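Local coordinates for uncharacterized protein AF_1796 (Archaeoglobus fulgidus, PDB 1VIM) that is uncharacterized but belongs to the SIS family, PHI subfamily, and probably binds a carbohydrate derivative and acts as an isomerase, at residues Phe51-Gly56 / Asp91-Ile96. Residues are numbered along the deposited sequence; the frame is centred on the assembly and turned at random.
Sequences FVIGAG and DVLVGI. Unlike the reference sequence in segment 91-96: Gly-95 (reference Ala).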
# COMPACT_ATOMS: atom_id res chain seq x y z
N PHE A 51 -5.57 13.72 -9.50
CA PHE A 51 -5.77 12.64 -8.56
C PHE A 51 -6.18 11.42 -9.36
O PHE A 51 -6.95 11.56 -10.34
CB PHE A 51 -6.89 13.00 -7.58
CG PHE A 51 -6.54 14.10 -6.60
CD1 PHE A 51 -6.33 15.42 -7.02
CD2 PHE A 51 -6.48 13.83 -5.23
CE1 PHE A 51 -6.02 16.42 -6.09
CE2 PHE A 51 -6.20 14.82 -4.31
CZ PHE A 51 -5.95 16.10 -4.73
N VAL A 52 -5.72 10.23 -8.97
CA VAL A 52 -6.09 9.01 -9.70
C VAL A 52 -6.72 7.99 -8.77
O VAL A 52 -6.38 7.93 -7.56
CB VAL A 52 -4.92 8.37 -10.45
CG1 VAL A 52 -4.22 9.40 -11.32
CG2 VAL A 52 -3.97 7.68 -9.47
N ILE A 53 -7.63 7.18 -9.30
CA ILE A 53 -8.23 6.11 -8.50
C ILE A 53 -8.62 4.93 -9.35
O ILE A 53 -9.13 5.11 -10.47
CB ILE A 53 -9.46 6.62 -7.69
CG1 ILE A 53 -10.01 5.49 -6.78
CG2 ILE A 53 -10.57 7.13 -8.62
CD1 ILE A 53 -11.06 5.96 -5.82
N GLY A 54 -8.38 3.73 -8.83
CA GLY A 54 -9.03 2.51 -9.31
C GLY A 54 -9.07 1.52 -8.17
O GLY A 54 -8.35 1.70 -7.19
N ALA A 55 -9.94 0.52 -8.29
CA ALA A 55 -10.01 -0.53 -7.29
C ALA A 55 -9.28 -1.75 -7.78
O ALA A 55 -9.22 -2.02 -8.96
CB ALA A 55 -11.45 -0.89 -7.03
N GLY A 56 -8.69 -2.51 -6.86
CA GLY A 56 -8.06 -3.77 -7.24
C GLY A 56 -6.99 -3.60 -8.31
O GLY A 56 -6.15 -2.70 -8.25
N ASP A 91 -9.08 20.74 -9.41
CA ASP A 91 -8.35 19.52 -9.72
C ASP A 91 -9.10 18.64 -10.71
O ASP A 91 -10.25 18.89 -11.06
CB ASP A 91 -8.07 18.78 -8.39
CG ASP A 91 -7.26 19.60 -7.45
OD1 ASP A 91 -6.30 20.29 -7.90
OD2 ASP A 91 -7.51 19.63 -6.24
N VAL A 92 -8.43 17.58 -11.15
CA VAL A 92 -9.07 16.58 -11.98
C VAL A 92 -8.83 15.21 -11.36
O VAL A 92 -7.72 14.92 -10.91
CB VAL A 92 -8.59 16.65 -13.44
CG1 VAL A 92 -7.12 16.35 -13.56
CG2 VAL A 92 -9.41 15.71 -14.33
N LEU A 93 -9.86 14.40 -11.34
CA LEU A 93 -9.79 13.02 -10.90
C LEU A 93 -9.85 12.14 -12.13
O LEU A 93 -10.72 12.34 -13.00
CB LEU A 93 -10.99 12.71 -10.01
CG LEU A 93 -11.14 11.28 -9.49
CD1 LEU A 93 -9.92 10.83 -8.64
CD2 LEU A 93 -12.41 11.17 -8.69
N VAL A 94 -8.94 11.18 -12.22
CA VAL A 94 -8.96 10.18 -13.29
C VAL A 94 -9.36 8.87 -12.62
O VAL A 94 -8.63 8.34 -11.79
CB VAL A 94 -7.58 10.03 -13.97
CG1 VAL A 94 -7.68 8.97 -15.08
CG2 VAL A 94 -7.11 11.40 -14.54
N GLY A 95 -10.51 8.34 -12.99
CA GLY A 95 -11.02 7.09 -12.46
C GLY A 95 -10.95 6.01 -13.50
O GLY A 95 -11.40 6.19 -14.64
N ILE A 96 -10.41 4.87 -13.12
CA ILE A 96 -10.25 3.73 -14.03
C ILE A 96 -11.15 2.60 -13.58
O ILE A 96 -11.02 2.11 -12.46
CB ILE A 96 -8.79 3.27 -14.03
CG1 ILE A 96 -7.87 4.42 -14.40
CG2 ILE A 96 -8.61 2.07 -14.99
CD1 ILE A 96 -6.41 4.05 -14.36
O HOH W 1 -11.72 0.37 -10.49
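Phe-51 reaches back along the neighbouring strand and brings the CE1 corner of its ring up to Asp-91. Its CG is anti to the carbonyl carbon (chi1 -69°), which carries CE1 to 3.5 Å from OD2 of Asp-91. Ring and carboxylate planes are 42° apart, so the two groups meet obliquely. The carboxylate has stronger partners elsewhere: OD2 accepts a hydrogen bond from the backbone N of Thr-88 and forms a salt bridge with Arg-48. At the other end of Phe-51, CB lies 3.9 Å from CD1 of Leu-93. An alanine in place of Phe-51 would probably open a gap beside the Asp-91 carboxylate and leave Tyr-77 without the ring it meets.

Leu-93 and Ile-53 cross on the same face of the sheet. The leucine CG is anti to the backbone N (chi1 177°), and CD1 reaches across to the other strand, 3.8 Å from CG2 of Ile-53 in one of that residue's two conformers. In this conformer CG2 also rests on CA of Gly-95, a position that is alanine in the reference sequence. Helix 103-115 covers this face.

Strand 92-96 is the middle strand of the five-stranded parallel sheet, order 2-1-3-4-5, of the SIS domain's alpha/beta fold, and 50-53 lies beside it. Four backbone hydrogen bonds join them: Phe-51 N to Val-92 O (2.8 Å), Val-94 N to Phe-51 O, Ile-53 N to Val-94 O, and Ile-96 N to Ile-53 O (3.0 Å).

On the opposite face, Val-52 and Val-94 sit side by side but touch loosely, with CG1 of Val-52 4.3 Å from CB of Val-94. Val-52 and Ile-96 pack there against Ala-62 of helix 56-71. Beyond the paired strands, one water bridges the segments, accepting from Ala-55 N at 2.8 Å and donating to Ile-96 O.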